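Local coordinates for UPF0234 protein XC_3703 (Xanthomonas campestris pv. campestris, PDB 5B7W) that binds the second messenger cyclic di-GMP and, as its effector, regulates virulence and biofilm formation, in its unbound state promoting the binding of a LysR-type transcriptional regulator to its target genes, at residues 14-26 with 37-49. Sequence-based numbering, arbitrary orientation.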
loop_
_atom_site.group_PDB
_atom_site.type_symbol
_atom_site.label_atom_id
_atom_site.label_comp_id
_atom_site.label_asym_id
_atom_site.label_seq_id
_atom_site.Cartn_x
_atom_site.Cartn_y
_atom_site.Cartn_z
ATOM N N GLU A 14 10.160 7.360 -2.266
ATOM C CA GLU A 14 10.490 6.306 -1.312
ATOM C C GLU A 14 10.164 4.930 -1.878
ATOM O O GLU A 14 10.869 3.953 -1.599
ATOM C CB GLU A 14 9.752 6.537 0.007
ATOM C CG GLU A 14 10.139 7.823 0.731
ATOM C CD GLU A 14 11.489 7.743 1.433
ATOM O OE1 GLU A 14 12.286 6.831 1.125
ATOM O OE2 GLU A 14 11.752 8.600 2.302
ATOM N N LEU A 15 9.098 4.834 -2.677
ATOM C CA LEU A 15 8.816 3.584 -3.375
ATOM C C LEU A 15 9.950 3.229 -4.327
ATOM O O LEU A 15 10.323 2.057 -4.451
ATOM C CB LEU A 15 7.490 3.691 -4.128
ATOM C CG LEU A 15 7.085 2.483 -4.977
ATOM C CD1 LEU A 15 7.042 1.217 -4.136
ATOM C CD2 LEU A 15 5.745 2.726 -5.654
ATOM N N THR A 16 10.516 4.234 -4.998
ATOM C CA THR A 16 11.658 3.995 -5.874
ATOM C C THR A 16 12.903 3.636 -5.070
ATOM O O THR A 16 13.662 2.740 -5.457
ATOM C CB THR A 16 11.919 5.227 -6.742
ATOM O OG1 THR A 16 10.750 5.523 -7.517
ATOM C CG2 THR A 16 13.093 4.985 -7.680
ATOM N N ASN A 17 13.128 4.325 -3.948
ATOM C CA ASN A 17 14.286 4.023 -3.112
ATOM C C ASN A 17 14.230 2.596 -2.583
ATOM O O ASN A 17 15.242 1.886 -2.586
ATOM C CB ASN A 17 14.377 5.018 -1.955
ATOM C CG ASN A 17 15.165 6.262 -2.315
ATOM O OD1 ASN A 17 15.431 7.110 -1.463
ATOM N ND2 ASN A 17 15.547 6.375 -3.582
ATOM N N ALA A 18 13.052 2.157 -2.130
ATOM C CA ALA A 18 12.927 0.810 -1.580
ATOM C C ALA A 18 13.249 -0.251 -2.625
ATOM O O ALA A 18 13.902 -1.256 -2.319
ATOM C CB ALA A 18 11.521 0.602 -1.018
ATOM N N VAL A 19 12.803 -0.045 -3.866
ATOM C CA VAL A 19 13.103 -1.001 -4.928
ATOM C C VAL A 19 14.591 -0.986 -5.256
ATOM O O VAL A 19 15.203 -2.039 -5.468
ATOM C CB VAL A 19 12.244 -0.705 -6.171
ATOM C CG1 VAL A 19 12.604 -1.655 -7.305
ATOM C CG2 VAL A 19 10.766 -0.815 -5.830
ATOM N N ASP A 20 15.197 0.204 -5.299
ATOM C CA ASP A 20 16.633 0.293 -5.550
ATOM C C ASP A 20 17.428 -0.380 -4.439
ATOM O O ASP A 20 18.405 -1.089 -4.706
ATOM C CB ASP A 20 17.054 1.755 -5.696
ATOM C CG ASP A 20 16.436 2.422 -6.906
ATOM O OD1 ASP A 20 16.224 1.731 -7.923
ATOM O OD2 ASP A 20 16.163 3.639 -6.839
ATOM N N GLN A 21 17.025 -0.170 -3.183
ATOM C CA GLN A 21 17.720 -0.814 -2.075
ATOM C C GLN A 21 17.502 -2.322 -2.080
ATOM O O GLN A 21 18.384 -3.073 -1.651
ATOM C CB GLN A 21 17.267 -0.210 -0.743
ATOM C CG GLN A 21 17.595 1.269 -0.595
ATOM C CD GLN A 21 17.010 1.884 0.664
ATOM O OE1 GLN A 21 16.447 1.185 1.508
ATOM N NE2 GLN A 21 17.132 3.201 0.790
ATOM N N ALA A 22 16.344 -2.782 -2.561
ATOM C CA ALA A 22 16.103 -4.219 -2.654
ATOM C C ALA A 22 17.001 -4.862 -3.702
ATOM O O ALA A 22 17.519 -5.965 -3.493
ATOM C CB ALA A 22 14.631 -4.489 -2.964
ATOM N N ASN A 23 17.195 -4.191 -4.841
ATOM C CA ASN A 23 18.126 -4.699 -5.844
ATOM C C ASN A 23 19.558 -4.666 -5.329
ATOM O O ASN A 23 20.330 -5.605 -5.563
ATOM C CB ASN A 23 17.996 -3.893 -7.137
ATOM C CG ASN A 23 16.804 -4.316 -7.969
ATOM O OD1 ASN A 23 16.565 -5.508 -8.167
ATOM N ND2 ASN A 23 16.041 -3.343 -8.452
ATOM N N ARG A 24 19.932 -3.595 -4.626
ATOM C CA ARG A 24 21.256 -3.534 -4.015
ATOM C C ARG A 24 21.435 -4.637 -2.981
ATOM O O ARG A 24 22.526 -5.205 -2.849
ATOM C CB ARG A 24 21.477 -2.162 -3.377
ATOM C CG ARG A 24 21.993 -1.100 -4.333
ATOM C CD ARG A 24 23.504 -0.962 -4.232
ATOM N NE ARG A 24 23.914 -0.416 -2.940
ATOM C CZ ARG A 24 24.066 0.881 -2.691
ATOM N NH1 ARG A 24 23.843 1.773 -3.647
ATOM N NH2 ARG A 24 24.441 1.287 -1.486
ATOM N N GLU A 25 20.369 -4.962 -2.246
ATOM C CA GLU A 25 20.473 -5.982 -1.207
ATOM C C GLU A 25 20.661 -7.369 -1.809
ATOM O O GLU A 25 21.362 -8.210 -1.236
ATOM C CB GLU A 25 19.235 -5.938 -0.313
ATOM C CG GLU A 25 19.428 -6.573 1.050
ATOM C CD GLU A 25 18.451 -6.039 2.079
ATOM O OE1 GLU A 25 17.437 -6.717 2.348
ATOM O OE2 GLU A 25 18.695 -4.937 2.614
ATOM N N LEU A 26 20.043 -7.626 -2.967
ATOM C CA LEU A 26 20.236 -8.907 -3.638
ATOM C C LEU A 26 21.678 -9.097 -4.080
ATOM O O LEU A 26 22.191 -10.222 -4.061
ATOM C CB LEU A 26 19.305 -9.019 -4.845
ATOM C CG LEU A 26 17.882 -9.509 -4.595
ATOM C CD1 LEU A 26 17.159 -9.646 -5.920
ATOM C CD2 LEU A 26 17.903 -10.829 -3.845
ATOM N N ALA A 37 18.265 -12.418 -10.863
ATOM C CA ALA A 37 17.080 -12.028 -10.116
ATOM C C ALA A 37 17.068 -10.513 -9.992
ATOM O O ALA A 37 18.122 -9.876 -9.927
ATOM C CB ALA A 37 17.040 -12.684 -8.731
ATOM N N LYS A 38 15.867 -9.939 -9.952
ATOM C CA LYS A 38 15.749 -8.488 -9.979
ATOM C C LYS A 38 14.352 -8.063 -9.550
ATOM O O LYS A 38 13.383 -8.811 -9.706
ATOM C CB LYS A 38 16.053 -7.940 -11.378
ATOM C CG LYS A 38 15.269 -8.636 -12.482
ATOM C CD LYS A 38 15.688 -8.165 -13.866
ATOM C CE LYS A 38 14.784 -7.053 -14.369
ATOM N NZ LYS A 38 15.008 -6.765 -15.812
ATOM N N PHE A 39 14.271 -6.853 -9.001
ATOM C CA PHE A 39 13.017 -6.137 -8.813
ATOM C C PHE A 39 12.939 -5.030 -9.853
ATOM O O PHE A 39 13.913 -4.296 -10.053
ATOM C CB PHE A 39 12.913 -5.517 -7.417
ATOM C CG PHE A 39 13.106 -6.486 -6.287
ATOM C CD1 PHE A 39 14.374 -6.764 -5.805
ATOM C CD2 PHE A 39 12.016 -7.084 -5.676
ATOM C CE1 PHE A 39 14.555 -7.638 -4.752
ATOM C CE2 PHE A 39 12.192 -7.959 -4.620
ATOM C CZ PHE A 39 13.463 -8.234 -4.159
ATOM N N GLU A 40 11.786 -4.897 -10.504
ATOM C CA GLU A 40 11.567 -3.830 -11.473
ATOM C C GLU A 40 10.309 -3.067 -11.093
ATOM O O GLU A 40 9.218 -3.646 -11.061
ATOM C CB GLU A 40 11.445 -4.377 -12.897
ATOM C CG GLU A 40 11.285 -3.287 -13.946
ATOM C CD GLU A 40 10.399 -3.705 -15.101
ATOM O OE1 GLU A 40 9.797 -4.797 -15.026
ATOM O OE2 GLU A 40 10.299 -2.937 -16.079
ATOM N N LEU A 41 10.462 -1.776 -10.810
ATOM C CA LEU A 41 9.319 -0.911 -10.548
ATOM C C LEU A 41 8.749 -0.422 -11.874
ATOM O O LEU A 41 9.469 0.169 -12.685
ATOM C CB LEU A 41 9.727 0.266 -9.665
ATOM C CG LEU A 41 8.596 1.234 -9.321
ATOM C CD1 LEU A 41 7.471 0.498 -8.612
ATOM C CD2 LEU A 41 9.114 2.382 -8.470
ATOM N N GLU A 42 7.459 -0.665 -12.091
ATOM C CA GLU A 42 6.806 -0.404 -13.368
ATOM C C GLU A 42 5.725 0.650 -13.178
ATOM O O GLU A 42 4.774 0.438 -12.417
ATOM C CB GLU A 42 6.213 -1.694 -13.937
ATOM C CG GLU A 42 5.406 -1.523 -15.208
ATOM C CD GLU A 42 4.846 -2.840 -15.706
ATOM O OE1 GLU A 42 5.619 -3.817 -15.794
ATOM O OE2 GLU A 42 3.634 -2.902 -16.000
ATOM N N ASP A 43 5.877 1.783 -13.866
ATOM C CA ASP A 43 4.916 2.885 -13.846
ATOM C C ASP A 43 4.642 3.400 -12.437
ATOM O O ASP A 43 3.592 4.002 -12.187
ATOM C CB ASP A 43 3.597 2.485 -14.521
ATOM C CG ASP A 43 3.776 2.119 -15.981
ATOM O OD1 ASP A 43 4.715 2.643 -16.617
ATOM O OD2 ASP A 43 2.976 1.307 -16.492
ATOM N N GLY A 44 5.568 3.179 -11.506
ATOM C CA GLY A 44 5.353 3.579 -10.129
ATOM C C GLY A 44 4.186 2.894 -9.454
ATOM O O GLY A 44 3.684 3.394 -8.445
ATOM N N LYS A 45 3.738 1.763 -9.986
ATOM C CA LYS A 45 2.588 1.034 -9.463
ATOM C C LYS A 45 2.851 -0.453 -9.290
ATOM O O LYS A 45 2.365 -1.050 -8.326
ATOM C CB LYS A 45 1.373 1.229 -10.388
ATOM C CG LYS A 45 0.982 2.677 -10.624
ATOM C CD LYS A 45 -0.081 2.789 -11.706
ATOM C CE LYS A 45 -0.614 4.210 -11.813
ATOM N NZ LYS A 45 -0.570 4.925 -10.508
ATOM N N VAL A 46 3.603 -1.069 -10.199
ATOM C CA VAL A 46 3.795 -2.512 -10.224
ATOM C C VAL A 46 5.262 -2.818 -9.961
ATOM O O VAL A 46 6.147 -2.221 -10.583
ATOM C CB VAL A 46 3.343 -3.117 -11.567
ATOM C CG1 VAL A 46 3.724 -4.588 -11.646
ATOM C CG2 VAL A 46 1.845 -2.936 -11.749
ATOM N N ILE A 47 5.514 -3.743 -9.040
ATOM C CA ILE A 47 6.850 -4.260 -8.774
ATOM C C ILE A 47 6.897 -5.684 -9.310
ATOM O O ILE A 47 6.196 -6.571 -8.807
ATOM C CB ILE A 47 7.199 -4.222 -7.280
ATOM C CG1 ILE A 47 7.176 -2.785 -6.759
ATOM C CG2 ILE A 47 8.562 -4.855 -7.039
ATOM C CD1 ILE A 47 7.511 -2.669 -5.289
ATOM N N ASN A 48 7.718 -5.906 -10.331
ATOM C CA ASN A 48 7.870 -7.227 -10.926
ATOM C C ASN A 48 9.054 -7.938 -10.283
ATOM O O ASN A 48 10.186 -7.445 -10.339
ATOM C CB ASN A 48 8.055 -7.124 -12.439
ATOM C CG ASN A 48 6.757 -6.824 -13.164
ATOM O OD1 ASN A 48 5.752 -7.508 -12.969
ATOM N ND2 ASN A 48 6.771 -5.796 -14.003
ATOM N N GLN A 49 8.788 -9.083 -9.663
ATOM C CA GLN A 49 9.825 -9.934 -9.101
ATOM C C GLN A 49 10.090 -11.092 -10.052
ATOM O O GLN A 49 9.156 -11.673 -10.611
ATOM C CB GLN A 49 9.416 -10.472 -7.727
ATOM C CG GLN A 49 8.784 -9.440 -6.808
ATOM C CD GLN A 49 8.556 -9.974 -5.406
ATOM O OE1 GLN A 49 9.181 -9.520 -4.446
ATOM N NE2 GLN A 49 7.664 -10.948 -5.280
#
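Asn23 reads the backbone of Phe39 with both ends of its side-chain amide, a compact example of how a helix can satisfy the outward-facing polar groups of an edge strand. Phe39 N donates its hydrogen to Asn23 OD1 over 2.8 Å, almost straight at 176° and on a lone pair in the carbonyl plane, while Asn23 ND2 returns a bond of 2.8 Å to Phe39 O. With CG set anti to its carbonyl carbon (chi1 -79°), Asn23 swings its amide to the strand, and the paired bonds fix which way round that amide lies.

The phenyl ring of Phe39 turns inward, its plane 57° from that of the Asn23 amide. Ala22 CB sits over one face of the Phe39 ring in a CH-pi contact, 3.9 Å from its centroid and offset toward the rim, and Leu26 CD1 approaches Phe39 CE1 obliquely at 3.5 Å. Val19 forks: CG1 rests on Phe39 CB, whereas CG2 meets Ile47 CD1 at 3.8 Å as the two side chains slide by in opposite senses. One turn earlier, Leu15 lays CG against Leu41 CD2 (4.0 Å) and reaches Gly44 O with CD2.

The 14-26 part of helix 12-26 runs nearly antiparallel to strand 38-42, an outermost strand of the RRM-like domain II sheet, while Met60 of helix 54-70 touches Phe39 and Leu26, and strand 90-96 flanks Ile47 through Val96.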